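Local coordinates for protein putative glycosyltransferase (GalT1) (Streptococcus parasanguinis FW213, PDB 5HEA) that probably transfers sugar residues from nucleotide-activated donors as a GT-A-type glycosyltransferase, represented here by the C-terminal GT-A-like part of a longer protein, at residues R61-H66 with I80-G85; D94-E99 with N122-D127; Y145-W150 with M248-T253; K265-A270 with Q281-L286. All coordinates share one frame; numbering follows the deposited sequence.

Interaction 1: residues R61-H66 with I80-G85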
loop_
_atom_site.group_PDB
_atom_site.type_symbol
_atom_site.label_atom_id
_atom_site.label_comp_id
_atom_site.label_asym_id
_atom_site.label_seq_id
_atom_site.Cartn_x
_atom_site.Cartn_y
_atom_site.Cartn_z
ATOM N N ARG A 61 12.995 -5.249 -40.938
ATOM C CA ARG A 61 12.788 -3.837 -40.617
ATOM C C ARG A 61 12.036 -3.713 -39.290
ATOM O O ARG A 61 11.970 -2.637 -38.696
ATOM C CB ARG A 61 12.054 -3.117 -41.759
ATOM C CG ARG A 61 12.929 -2.943 -43.011
ATOM C CD ARG A 61 12.148 -2.435 -44.227
ATOM N NE ARG A 61 11.099 -3.366 -44.629
ATOM C CZ ARG A 61 10.238 -3.151 -45.622
ATOM N NH1 ARG A 61 10.282 -2.026 -46.327
ATOM N NH2 ARG A 61 9.318 -4.062 -45.904
ATOM N N ILE A 62 11.490 -4.829 -38.815
ATOM C CA ILE A 62 10.749 -4.830 -37.556
ATOM C C ILE A 62 11.643 -5.149 -36.361
ATOM O O ILE A 62 12.287 -6.200 -36.319
ATOM C CB ILE A 62 9.584 -5.831 -37.584
ATOM C CG1 ILE A 62 8.577 -5.449 -38.668
ATOM C CG2 ILE A 62 8.918 -5.897 -36.220
ATOM C CD1 ILE A 62 7.282 -6.217 -38.585
ATOM N N GLN A 63 11.676 -4.237 -35.395
ATOM C CA GLN A 63 12.406 -4.452 -34.150
ATOM C C GLN A 63 11.389 -4.524 -33.021
ATOM O O GLN A 63 10.503 -3.672 -32.922
ATOM C CB GLN A 63 13.379 -3.300 -33.875
ATOM C CG GLN A 63 14.166 -2.807 -35.088
ATOM C CD GLN A 63 15.082 -3.869 -35.673
ATOM O OE1 GLN A 63 14.910 -4.293 -36.819
ATOM N NE2 GLN A 63 16.068 -4.296 -34.890
ATOM N N ILE A 64 11.502 -5.532 -32.165
ATOM C CA ILE A 64 10.608 -5.609 -31.017
ATOM C C ILE A 64 11.309 -5.223 -29.729
ATOM O O ILE A 64 12.418 -5.677 -29.448
ATOM C CB ILE A 64 10.051 -7.014 -30.822
ATOM C CG1 ILE A 64 9.499 -7.562 -32.124
ATOM C CG2 ILE A 64 8.962 -7.017 -29.750
ATOM C CD1 ILE A 64 9.068 -8.962 -31.986
ATOM N N LEU A 65 10.646 -4.386 -28.944
ATOM C CA LEU A 65 11.032 -4.155 -27.561
ATOM C C LEU A 65 9.890 -4.653 -26.690
ATOM O O LEU A 65 8.778 -4.132 -26.754
ATOM C CB LEU A 65 11.241 -2.660 -27.278
ATOM C CG LEU A 65 12.370 -1.850 -27.921
ATOM C CD1 LEU A 65 12.348 -0.413 -27.380
ATOM C CD2 LEU A 65 13.733 -2.491 -27.677
ATOM N N HIS A 66 10.158 -5.669 -25.887
ATOM C CA HIS A 66 9.221 -6.096 -24.867
ATOM C C HIS A 66 9.562 -5.354 -23.580
ATOM O O HIS A 66 10.717 -5.289 -23.195
ATOM C CB HIS A 66 9.364 -7.596 -24.627
ATOM C CG HIS A 66 9.050 -8.436 -25.824
ATOM N ND1 HIS A 66 7.802 -8.458 -26.411
ATOM C CD2 HIS A 66 9.808 -9.313 -26.523
ATOM C CE1 HIS A 66 7.810 -9.298 -27.430
ATOM N NE2 HIS A 66 9.015 -9.835 -27.517
ATOM N N ILE A 80 11.148 6.319 -28.951
ATOM C CA ILE A 80 11.975 7.491 -29.286
ATOM C C ILE A 80 13.456 7.240 -28.978
ATOM O O ILE A 80 14.351 7.646 -29.734
ATOM C CB ILE A 80 11.496 8.737 -28.521
ATOM C CG1 ILE A 80 10.061 9.088 -28.935
ATOM C CG2 ILE A 80 12.436 9.936 -28.769
ATOM C CD1 ILE A 80 9.422 10.186 -28.086
ATOM N N THR A 81 13.696 6.554 -27.867
ATOM C CA THR A 81 15.044 6.242 -27.404
ATOM C C THR A 81 15.727 5.229 -28.313
ATOM O O THR A 81 16.910 5.370 -28.631
ATOM C CB THR A 81 14.999 5.685 -25.960
ATOM O OG1 THR A 81 14.489 6.698 -25.087
ATOM C CG2 THR A 81 16.372 5.276 -25.489
ATOM N N TYR A 82 14.977 4.219 -28.742
ATOM C CA TYR A 82 15.521 3.169 -29.603
ATOM C C TYR A 82 15.653 3.608 -31.082
ATOM O O TYR A 82 16.447 3.050 -31.844
ATOM C CB TYR A 82 14.681 1.890 -29.453
ATOM C CG TYR A 82 15.135 0.706 -30.281
ATOM C CD1 TYR A 82 15.926 -0.299 -29.728
ATOM C CD2 TYR A 82 14.759 0.580 -31.619
ATOM C CE1 TYR A 82 16.340 -1.387 -30.494
ATOM C CE2 TYR A 82 15.170 -0.498 -32.389
ATOM C CZ TYR A 82 15.955 -1.478 -31.823
ATOM O OH TYR A 82 16.349 -2.546 -32.599
ATOM N N ALA A 83 14.892 4.621 -31.475
ATOM C CA ALA A 83 14.844 5.056 -32.872
ATOM C C ALA A 83 16.185 5.561 -33.395
ATOM O O ALA A 83 16.828 6.390 -32.767
ATOM C CB ALA A 83 13.785 6.138 -33.039
ATOM N N SER A 84 16.603 5.081 -34.559
ATOM C CA SER A 84 17.828 5.615 -35.147
ATOM C C SER A 84 17.588 6.326 -36.480
ATOM O O SER A 84 18.538 6.661 -37.185
ATOM C CB SER A 84 18.893 4.522 -35.285
ATOM O OG SER A 84 18.339 3.339 -35.822
ATOM N N GLY A 85 16.324 6.574 -36.815
ATOM C CA GLY A 85 15.996 7.243 -38.057
ATOM C C GLY A 85 16.277 8.736 -38.047
ATOM O O GLY A 85 16.443 9.343 -36.988
#
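Gln63 and Leu65 of residues 61-66 both meet the side chain of Tyr82, joining an outer parallel strand of the GT-A nucleotide-binding fold to the last turn of helix 72-82. The strand pairs with strand 35-41, and its side chains divide between two layers. Ile62 rests on Tyr55 of helix 48-58. Gln63 comes next and points its CB at the ring: Gln63 CB lies 3.6 Å from Tyr82 CE2, with Gln63 CG close behind at 3.7 Å from the same atom. A bend at chi2 (-63°) folds the chain back, so that its amide plane runs nearly level with the ring, 18° apart. Ile64 faces the other way, onto Cys52 and Ala56. Leu65 then splits its methyls: CD1 meets the root of the tyrosine, 3.9 Å from Tyr82 CB, and CD2 meets the ring. The tyrosine can span the two residues because its ring extends away from the backbone N of its own residue (chi1 -179°), across to the strand. His66 ends the segment against Tyr279 of a second subunit. On the Tyr82 ring itself, Leu65 CD2 lies 3.7 Å from Tyr82 CD1.

Interaction 2: residues D94-E99 with N122-D127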
loop_
_atom_site.group_PDB
_atom_site.type_symbol
_atom_site.label_atom_id
_atom_site.label_comp_id
_atom_site.label_asym_id
_atom_site.label_seq_id
_atom_site.Cartn_x
_atom_site.Cartn_y
_atom_site.Cartn_z
ATOM N N ASP A 94 -4.020 -0.079 -33.368
ATOM C CA ASP A 94 -5.453 -0.229 -33.678
ATOM C C ASP A 94 -5.818 0.226 -35.089
ATOM O O ASP A 94 -6.924 -0.044 -35.572
ATOM C CB ASP A 94 -6.270 0.685 -32.768
ATOM C CG ASP A 94 -6.380 0.168 -31.376
ATOM O OD1 ASP A 94 -6.354 -1.063 -31.206
ATOM O OD2 ASP A 94 -6.506 0.993 -30.450
ATOM N N ASP A 95 -4.906 0.951 -35.722
ATOM C CA ASP A 95 -5.188 1.673 -36.962
ATOM C C ASP A 95 -4.471 1.076 -38.166
ATOM O O ASP A 95 -3.755 0.088 -38.030
ATOM C CB ASP A 95 -4.783 3.142 -36.791
ATOM C CG ASP A 95 -5.526 3.821 -35.648
ATOM O OD1 ASP A 95 -6.689 3.429 -35.384
ATOM O OD2 ASP A 95 -4.956 4.750 -35.018
ATOM N N PHE A 96 -4.676 1.667 -39.346
ATOM C CA PHE A 96 -3.980 1.226 -40.555
ATOM C C PHE A 96 -3.890 2.354 -41.574
ATOM O O PHE A 96 -4.552 3.383 -41.436
ATOM C CB PHE A 96 -4.628 -0.030 -41.163
ATOM C CG PHE A 96 -6.088 0.135 -41.487
ATOM C CD1 PHE A 96 -7.047 0.045 -40.485
ATOM C CD2 PHE A 96 -6.502 0.377 -42.792
ATOM C CE1 PHE A 96 -8.387 0.196 -40.773
ATOM C CE2 PHE A 96 -7.854 0.523 -43.100
ATOM C CZ PHE A 96 -8.800 0.433 -42.092
ATOM N N VAL A 97 -3.047 2.172 -42.585
ATOM C CA VAL A 97 -2.740 3.254 -43.513
ATOM C C VAL A 97 -2.734 2.811 -44.977
ATOM O O VAL A 97 -2.627 1.617 -45.284
ATOM C CB VAL A 97 -1.359 3.889 -43.187
ATOM C CG1 VAL A 97 -1.353 4.491 -41.788
ATOM C CG2 VAL A 97 -0.262 2.842 -43.294
ATOM N N GLU A 98 -2.831 3.793 -45.875
ATOM C CA GLU A 98 -2.675 3.568 -47.309
ATOM C C GLU A 98 -1.239 3.173 -47.596
ATOM O O GLU A 98 -0.356 3.454 -46.796
ATOM C CB GLU A 98 -2.988 4.849 -48.089
ATOM C CG GLU A 98 -4.437 5.269 -48.053
ATOM C CD GLU A 98 -5.304 4.413 -48.948
ATOM O OE1 GLU A 98 -4.744 3.634 -49.750
ATOM O OE2 GLU A 98 -6.544 4.516 -48.847
ATOM N N GLU A 99 -0.997 2.544 -48.744
ATOM C CA GLU A 99 0.352 2.097 -49.092
ATOM C C GLU A 99 1.300 3.250 -49.422
ATOM O O GLU A 99 2.525 3.078 -49.380
ATOM C CB GLU A 99 0.311 1.108 -50.260
ATOM C CG GLU A 99 0.103 1.774 -51.605
ATOM C CD GLU A 99 0.075 0.779 -52.749
ATOM O OE1 GLU A 99 -0.259 -0.400 -52.496
ATOM O OE2 GLU A 99 0.391 1.178 -53.894
ATOM N N ASN A 122 -8.970 9.512 -42.235
ATOM C CA ASN A 122 -10.362 9.141 -42.413
ATOM C C ASN A 122 -10.606 8.090 -41.348
ATOM O O ASN A 122 -9.677 7.710 -40.640
ATOM C CB ASN A 122 -10.619 8.614 -43.831
ATOM C CG ASN A 122 -10.901 9.730 -44.821
ATOM O OD1 ASN A 122 -11.497 10.740 -44.461
ATOM N ND2 ASN A 122 -10.466 9.560 -46.066
ATOM N N SER A 123 -11.837 7.636 -41.198
ATOM C CA SER A 123 -12.118 6.671 -40.143
ATOM C C SER A 123 -12.680 5.357 -40.680
ATOM O O SER A 123 -13.196 5.294 -41.801
ATOM C CB SER A 123 -13.039 7.276 -39.080
ATOM O OG SER A 123 -14.220 7.770 -39.669
ATOM N N PHE A 124 -12.529 4.306 -39.878
ATOM C CA PHE A 124 -13.121 3.008 -40.156
ATOM C C PHE A 124 -13.941 2.595 -38.944
ATOM O O PHE A 124 -13.413 2.499 -37.839
ATOM C CB PHE A 124 -12.048 1.960 -40.441
ATOM C CG PHE A 124 -12.602 0.614 -40.838
ATOM C CD1 PHE A 124 -13.196 0.433 -42.079
ATOM C CD2 PHE A 124 -12.526 -0.470 -39.970
ATOM C CE1 PHE A 124 -13.704 -0.807 -42.452
ATOM C CE2 PHE A 124 -13.028 -1.715 -40.339
ATOM C CZ PHE A 124 -13.614 -1.884 -41.579
ATOM N N ASN A 125 -15.237 2.381 -39.163
ATOM C CA ASN A 125 -16.178 2.008 -38.113
ATOM C C ASN A 125 -16.124 0.494 -37.970
ATOM O O ASN A 125 -16.613 -0.204 -38.843
ATOM C CB ASN A 125 -17.586 2.462 -38.533
ATOM C CG ASN A 125 -18.683 2.095 -37.515
ATOM O OD1 ASN A 125 -18.605 1.095 -36.804
ATOM N ND2 ASN A 125 -19.726 2.912 -37.472
ATOM N N GLU A 126 -15.533 -0.006 -36.882
ATOM C CA GLU A 126 -15.379 -1.456 -36.678
ATOM C C GLU A 126 -16.708 -2.178 -36.486
ATOM O O GLU A 126 -16.866 -3.339 -36.890
ATOM C CB GLU A 126 -14.498 -1.745 -35.465
ATOM C CG GLU A 126 -13.067 -1.251 -35.589
ATOM C CD GLU A 126 -12.223 -2.089 -36.534
ATOM O OE1 GLU A 126 -12.647 -3.204 -36.925
ATOM O OE2 GLU A 126 -11.124 -1.624 -36.886
ATOM N N ASP A 127 -17.658 -1.492 -35.855
ATOM C CA ASP A 127 -18.966 -2.075 -35.571
ATOM C C ASP A 127 -19.747 -2.381 -36.845
ATOM O O ASP A 127 -20.507 -3.348 -36.895
ATOM C CB ASP A 127 -19.779 -1.150 -34.663
ATOM C CG ASP A 127 -19.050 -0.821 -33.367
ATOM O OD1 ASP A 127 -18.491 -1.753 -32.745
ATOM O OD2 ASP A 127 -19.021 0.372 -32.979
#
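Phe124 receives Phe96 from a strand of the same sheet that does not pair with its own, a compact example of how one aromatic pair can tie separate strands of a GT-A domain. Along residues 122-127, Asn122 comes first; its side chain turns to Ile135, while its backbone bonds to strand 204-217. Ser123 points from residues 94-99 and packs on Leu132. Phe124 reverses that direction and carries the contact. Its ring and that of Phe96 form an offset edge-to-face pair, the edge of Phe96 directed at the face of Phe124, with centroids 5.8 Å apart and planes at 76°. The leading atom is CZ of Phe96, which lies 4.0 Å from both CB and CG of Phe124, and therefore meets the root of the side chain more than the middle of the ring. Phe96 reaches this spot with CG placed between its own backbone N and carbonyl carbon (chi1 57°). Asn125 packs on Ser130. Glu126 then curls back, bringing its CD to the edge of the Phe124 ring, in plane, while its OE2 forms a salt bridge with Arg22 and a hydrogen bond with Ser216. Helix 20-28 supplies Arg22 against both phenylalanines, strand 130-132 places Phe131 on Phe96, and strand 204-217 lies between, pairing with both strand 96-97 and strand 116-125.

Interaction 3: residues Y145-W150 with M248-T253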
loop_
_atom_site.group_PDB
_atom_site.type_symbol
_atom_site.label_atom_id
_atom_site.label_comp_id
_atom_site.label_asym_id
_atom_site.label_seq_id
_atom_site.Cartn_x
_atom_site.Cartn_y
_atom_site.Cartn_z
ATOM N N TYR A 145 3.166 26.205 -43.602
ATOM C CA TYR A 145 2.755 27.134 -42.549
ATOM C C TYR A 145 3.935 27.595 -41.712
ATOM O O TYR A 145 4.852 26.820 -41.434
ATOM C CB TYR A 145 1.754 26.479 -41.589
ATOM C CG TYR A 145 0.431 26.098 -42.200
ATOM C CD1 TYR A 145 -0.649 26.976 -42.171
ATOM C CD2 TYR A 145 0.247 24.850 -42.788
ATOM C CE1 TYR A 145 -1.868 26.625 -42.723
ATOM C CE2 TYR A 145 -0.969 24.494 -43.340
ATOM C CZ TYR A 145 -2.022 25.384 -43.304
ATOM O OH TYR A 145 -3.231 25.032 -43.860
ATOM N N THR A 146 3.889 28.854 -41.280
ATOM C CA THR A 146 4.748 29.293 -40.196
ATOM C C THR A 146 4.151 28.703 -38.931
ATOM O O THR A 146 2.991 28.276 -38.923
ATOM C CB THR A 146 4.743 30.825 -40.033
ATOM O OG1 THR A 146 3.438 31.239 -39.609
ATOM C CG2 THR A 146 5.104 31.528 -41.347
ATOM N N ILE A 147 4.915 28.702 -37.846
ATOM C CA ILE A 147 4.388 28.143 -36.603
ATOM C C ILE A 147 3.198 28.968 -36.108
ATOM O O ILE A 147 2.205 28.411 -35.664
ATOM C CB ILE A 147 5.463 28.019 -35.511
ATOM C CG1 ILE A 147 6.686 27.291 -36.069
ATOM C CG2 ILE A 147 4.900 27.300 -34.282
ATOM C CD1 ILE A 147 6.350 26.025 -36.866
ATOM N N ALA A 148 3.291 30.290 -36.224
ATOM C CA ALA A 148 2.186 31.176 -35.830
ATOM C C ALA A 148 0.889 30.885 -36.590
ATOM O O ALA A 148 -0.189 30.795 -35.988
ATOM C CB ALA A 148 2.591 32.635 -35.990
ATOM N N GLU A 149 0.996 30.722 -37.908
ATOM C CA GLU A 149 -0.139 30.307 -38.739
ATOM C C GLU A 149 -0.636 28.924 -38.351
ATOM O O GLU A 149 -1.846 28.659 -38.310
ATOM C CB GLU A 149 0.258 30.277 -40.218
ATOM C CG GLU A 149 0.563 31.632 -40.814
ATOM C CD GLU A 149 1.075 31.534 -42.248
ATOM O OE1 GLU A 149 1.673 30.494 -42.603
ATOM O OE2 GLU A 149 0.881 32.498 -43.018
ATOM N N TRP A 150 0.309 28.027 -38.102
ATOM C CA TRP A 150 -0.035 26.668 -37.718
ATOM C C TRP A 150 -0.839 26.642 -36.404
ATOM O O TRP A 150 -1.870 25.965 -36.310
ATOM C CB TRP A 150 1.228 25.816 -37.590
ATOM C CG TRP A 150 0.920 24.408 -37.272
ATOM C CD1 TRP A 150 1.105 23.776 -36.073
ATOM C CD2 TRP A 150 0.325 23.447 -38.147
ATOM N NE1 TRP A 150 0.684 22.473 -36.160
ATOM C CE2 TRP A 150 0.197 22.243 -37.418
ATOM C CE3 TRP A 150 -0.096 23.478 -39.480
ATOM C CZ2 TRP A 150 -0.336 21.080 -37.979
ATOM C CZ3 TRP A 150 -0.631 22.327 -40.032
ATOM C CH2 TRP A 150 -0.746 21.143 -39.282
ATOM N N MET A 248 6.045 32.714 -25.064
ATOM C CA MET A 248 6.788 32.743 -26.316
ATOM C C MET A 248 6.235 33.769 -27.300
ATOM O O MET A 248 6.747 33.917 -28.402
ATOM C CB MET A 248 6.786 31.342 -26.939
ATOM C CG MET A 248 7.489 30.313 -26.066
ATOM S SD MET A 248 7.143 28.628 -26.601
ATOM C CE MET A 248 7.892 28.646 -28.221
ATOM N N GLY A 249 5.176 34.467 -26.905
ATOM C CA GLY A 249 4.614 35.527 -27.722
ATOM C C GLY A 249 3.629 35.101 -28.799
ATOM O O GLY A 249 3.332 35.890 -29.691
ATOM N N TYR A 250 3.116 33.871 -28.735
ATOM C CA TYR A 250 2.119 33.443 -29.711
ATOM C C TYR A 250 0.713 33.899 -29.320
ATOM O O TYR A 250 0.430 34.150 -28.145
ATOM C CB TYR A 250 2.133 31.923 -29.895
ATOM C CG TYR A 250 3.351 31.407 -30.622
ATOM C CD1 TYR A 250 4.440 30.893 -29.920
ATOM C CD2 TYR A 250 3.417 31.436 -32.014
ATOM C CE1 TYR A 250 5.562 30.417 -30.587
ATOM C CE2 TYR A 250 4.532 30.959 -32.693
ATOM C CZ TYR A 250 5.598 30.452 -31.975
ATOM O OH TYR A 250 6.700 29.977 -32.638
ATOM N N ASP A 251 -0.170 33.985 -30.310
ATOM C CA ASP A 251 -1.542 34.407 -30.069
ATOM C C ASP A 251 -2.359 33.346 -29.323
ATOM O O ASP A 251 -2.225 32.142 -29.584
ATOM C CB ASP A 251 -2.230 34.763 -31.379
ATOM C CG ASP A 251 -3.610 35.328 -31.159
ATOM O OD1 ASP A 251 -3.710 36.442 -30.603
ATOM O OD2 ASP A 251 -4.591 34.653 -31.527
ATOM N N LEU A 252 -3.223 33.805 -28.420
ATOM C CA LEU A 252 -3.891 32.912 -27.460
ATOM C C LEU A 252 -5.380 32.718 -27.727
ATOM O O LEU A 252 -6.045 31.960 -27.018
ATOM C CB LEU A 252 -3.708 33.451 -26.027
ATOM C CG LEU A 252 -2.271 33.661 -25.556
ATOM C CD1 LEU A 252 -2.239 34.329 -24.177
ATOM C CD2 LEU A 252 -1.519 32.327 -25.530
ATOM N N THR A 253 -5.904 33.394 -28.748
ATOM C CA THR A 253 -7.342 33.426 -28.981
ATOM C C THR A 253 -8.018 32.057 -29.037
ATOM O O THR A 253 -9.003 31.826 -28.343
ATOM C CB THR A 253 -7.672 34.192 -30.266
ATOM O OG1 THR A 253 -7.094 35.494 -30.184
ATOM C CG2 THR A 253 -9.173 34.313 -30.433
#
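Tyr250 brings the largest surface to this contact, bringing its ring up to Ile147 and Ala148 at the start of a short helix. The ring leans out from its backbone with CG opposite the carbonyl carbon (chi1 -71°), which carries its outer end across to Ile147. There the branch methyl CG2 of Ile147 sits 3.6 Å from Tyr250 OH, and CB of Ile147 is almost as near, at 3.7 Å. Ala148 meets the flank instead: its backbone N lies at the ring edge, close to the ring plane, 3.8 Å from Tyr250 CE2. Ala148 CB is a little farther off, 4.2 Å from Tyr250 CE2. Both partners stand at a helix N-terminus closed by a capping box, in which Glu149 N donates to Thr146 OG1 at 3.0 Å and Thr146 N donates to Glu149 OE1 at 3.1 Å. Tyr250 itself follows a Schellman motif that ends helix 231-247 at Gly249, just ahead of the turn into helix 253-272. The loop between these C-terminal helices thus rests on the 147-150 helix beyond strand 142-146. Inside the chain, Leu200 and Leu245 pack on Tyr250, and Lys294 of the fourth subunit packs on both Ala148 and Tyr250.

Interaction 4: residues K265-A270 with Q281-L286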
loop_
_atom_site.group_PDB
_atom_site.type_symbol
_atom_site.label_atom_id
_atom_site.label_comp_id
_atom_site.label_asym_id
_atom_site.label_seq_id
_atom_site.Cartn_x
_atom_site.Cartn_y
_atom_site.Cartn_z
ATOM N N LYS A 265 -16.769 21.206 -19.806
ATOM C CA LYS A 265 -16.854 19.753 -19.815
ATOM C C LYS A 265 -16.394 19.161 -18.476
ATOM O O LYS A 265 -17.047 18.277 -17.926
ATOM C CB LYS A 265 -16.021 19.184 -20.968
ATOM C CG LYS A 265 -16.159 17.688 -21.151
ATOM C CD LYS A 265 -15.567 17.231 -22.478
ATOM C CE LYS A 265 -15.854 15.751 -22.739
ATOM N NZ LYS A 265 -15.286 14.845 -21.691
ATOM N N CYS A 266 -15.268 19.660 -17.965
ATOM C CA CYS A 266 -14.709 19.210 -16.695
ATOM C C CYS A 266 -15.662 19.480 -15.533
ATOM O O CYS A 266 -15.861 18.626 -14.674
ATOM C CB CYS A 266 -13.374 19.920 -16.436
ATOM S SG CYS A 266 -12.782 19.812 -14.710
ATOM N N CYS A 267 -16.235 20.679 -15.514
ATOM C CA CYS A 267 -17.121 21.115 -14.441
ATOM C C CYS A 267 -18.263 20.112 -14.238
ATOM O O CYS A 267 -18.574 19.722 -13.107
ATOM C CB CYS A 267 -17.671 22.506 -14.767
ATOM S SG CYS A 267 -18.835 23.201 -13.546
ATOM N N GLU A 268 -18.858 19.681 -15.350
ATOM C CA GLU A 268 -19.965 18.732 -15.333
ATOM C C GLU A 268 -19.510 17.286 -15.127
ATOM O O GLU A 268 -20.028 16.579 -14.258
ATOM C CB GLU A 268 -20.773 18.827 -16.632
ATOM C CG GLU A 268 -21.734 17.667 -16.801
ATOM C CD GLU A 268 -22.841 17.942 -17.801
ATOM O OE1 GLU A 268 -22.631 18.751 -18.736
ATOM O OE2 GLU A 268 -23.929 17.346 -17.640
ATOM N N ASP A 269 -18.533 16.847 -15.916
ATOM C CA ASP A 269 -18.110 15.446 -15.865
ATOM C C ASP A 269 -17.326 15.044 -14.622
ATOM O O ASP A 269 -17.410 13.897 -14.185
ATOM C CB ASP A 269 -17.344 15.057 -17.118
ATOM C CG ASP A 269 -18.243 14.991 -18.336
ATOM O OD1 ASP A 269 -19.475 14.852 -18.150
ATOM O OD2 ASP A 269 -17.720 15.083 -19.466
ATOM N N ALA A 270 -16.554 15.966 -14.064
ATOM C CA ALA A 270 -15.891 15.695 -12.790
ATOM C C ALA A 270 -16.931 15.390 -11.709
ATOM O O ALA A 270 -16.769 14.456 -10.918
ATOM C CB ALA A 270 -15.019 16.888 -12.376
ATOM N N GLN A 281 -12.638 23.084 -8.586
ATOM C CA GLN A 281 -11.626 23.923 -9.222
ATOM C C GLN A 281 -12.092 24.410 -10.588
ATOM O O GLN A 281 -11.994 25.603 -10.897
ATOM C CB GLN A 281 -10.277 23.184 -9.321
ATOM C CG GLN A 281 -9.547 23.037 -7.968
ATOM C CD GLN A 281 -8.866 24.336 -7.501
ATOM O OE1 GLN A 281 -8.440 25.165 -8.320
ATOM N NE2 GLN A 281 -8.761 24.510 -6.177
ATOM N N CYS A 282 -12.612 23.485 -11.396
ATOM C CA CYS A 282 -13.088 23.813 -12.738
ATOM C C CYS A 282 -14.290 24.736 -12.741
ATOM O O CYS A 282 -14.379 25.660 -13.554
ATOM C CB CYS A 282 -13.447 22.537 -13.505
ATOM S SG CYS A 282 -11.995 21.592 -14.039
ATOM N N CYS A 283 -15.242 24.469 -11.856
ATOM C CA CYS A 283 -16.400 25.350 -11.754
ATOM C C CYS A 283 -16.033 26.744 -11.306
ATOM O O CYS A 283 -16.620 27.717 -11.769
ATOM C CB CYS A 283 -17.456 24.765 -10.818
ATOM S SG CYS A 283 -18.293 23.393 -11.582
ATOM N N ASN A 284 -15.070 26.847 -10.399
ATOM C CA ASN A 284 -14.621 28.161 -9.949
ATOM C C ASN A 284 -13.942 28.921 -11.080
ATOM O O ASN A 284 -14.213 30.102 -11.285
ATOM C CB ASN A 284 -13.693 28.036 -8.743
ATOM C CG ASN A 284 -12.971 29.338 -8.414
ATOM O OD1 ASN A 284 -13.593 30.375 -8.175
ATOM N ND2 ASN A 284 -11.652 29.280 -8.382
ATOM N N LYS A 285 -13.062 28.228 -11.803
ATOM C CA LYS A 285 -12.377 28.802 -12.946
ATOM C C LYS A 285 -13.377 29.273 -14.003
ATOM O O LYS A 285 -13.258 30.380 -14.531
ATOM C CB LYS A 285 -11.344 27.810 -13.525
ATOM C CG LYS A 285 -10.089 27.699 -12.660
ATOM C CD LYS A 285 -8.966 26.897 -13.333
ATOM C CE LYS A 285 -8.761 25.547 -12.660
ATOM N NZ LYS A 285 -7.524 24.831 -13.121
ATOM N N LEU A 286 -14.382 28.450 -14.289
ATOM C CA LEU A 286 -15.399 28.827 -15.271
ATOM C C LEU A 286 -16.238 30.006 -14.766
ATOM O O LEU A 286 -16.593 30.899 -15.531
ATOM C CB LEU A 286 -16.280 27.620 -15.608
ATOM C CG LEU A 286 -17.260 27.738 -16.776
ATOM C CD1 LEU A 286 -16.537 27.971 -18.106
ATOM C CD2 LEU A 286 -18.134 26.487 -16.834
#
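Two neighbouring cysteines on each helix, Cys266 and Cys267 on one and Cys282 and Cys283 on the other, are joined by a pair of disulfides that staple a helical hairpin. The short helix segments run roughly antiparallel, at 148°, and approach to 8.1 Å between axes. The backbones come nearest at Cys267 and Cys283, whose CA atoms are 5.1 Å apart, and the cysteines make up most of the interface. Cys266 points toward helix 276-291, and its SG bonds to Cys282 SG at 2.1 Å. The second bridge, between Cys267 SG and Cys283 SG at 2.0 Å, runs along the flank, since these two residues leave their helices obliquely to the facing direction. Both bridges have unstrained torsions about the S-S bond, 83° and 88°. The rotamers differ by helix: SG is opposite the backbone N in Cys266 and Cys267, but opposite the carbonyl carbon in Cys282 and Cys283. Between the bridges, Cys282 CB is the bump that meets Cys267, 3.9 Å from Cys267 N and 4.4 Å from Cys267 CB. Leu286, one turn on, directs its CB toward helix 253-272 and packs on Leu263 and Lys264. Helix 231-247 lies against the hairpin, Ile235 touching Cys266, Cys282 and Lys285, and Leu278, from the start of helix 276-291, packs on Cys266 and Ala270.

The four contacts follow one another along the chain, each closing before the next opens. Interactions 1 and 2 lie within the glycosyltransferase family 2 region, their centres about 23 Å apart, and join elements around one mixed sheet. Interaction 3 also reaches that sheet, through strand 142-146, but its other half is the loop between helices 231-247 and 253-272; it therefore links the GT-A core to the C-terminal helices. Interaction 4 lies within those helices, about 27 Å from interaction 3 and about 41 Å from interaction 1 between centres, on the other side of the chain's centre from interaction 1. Interactions 3 and 4 both touch the fourth subunit, so the helical part also contributes to the hexamer.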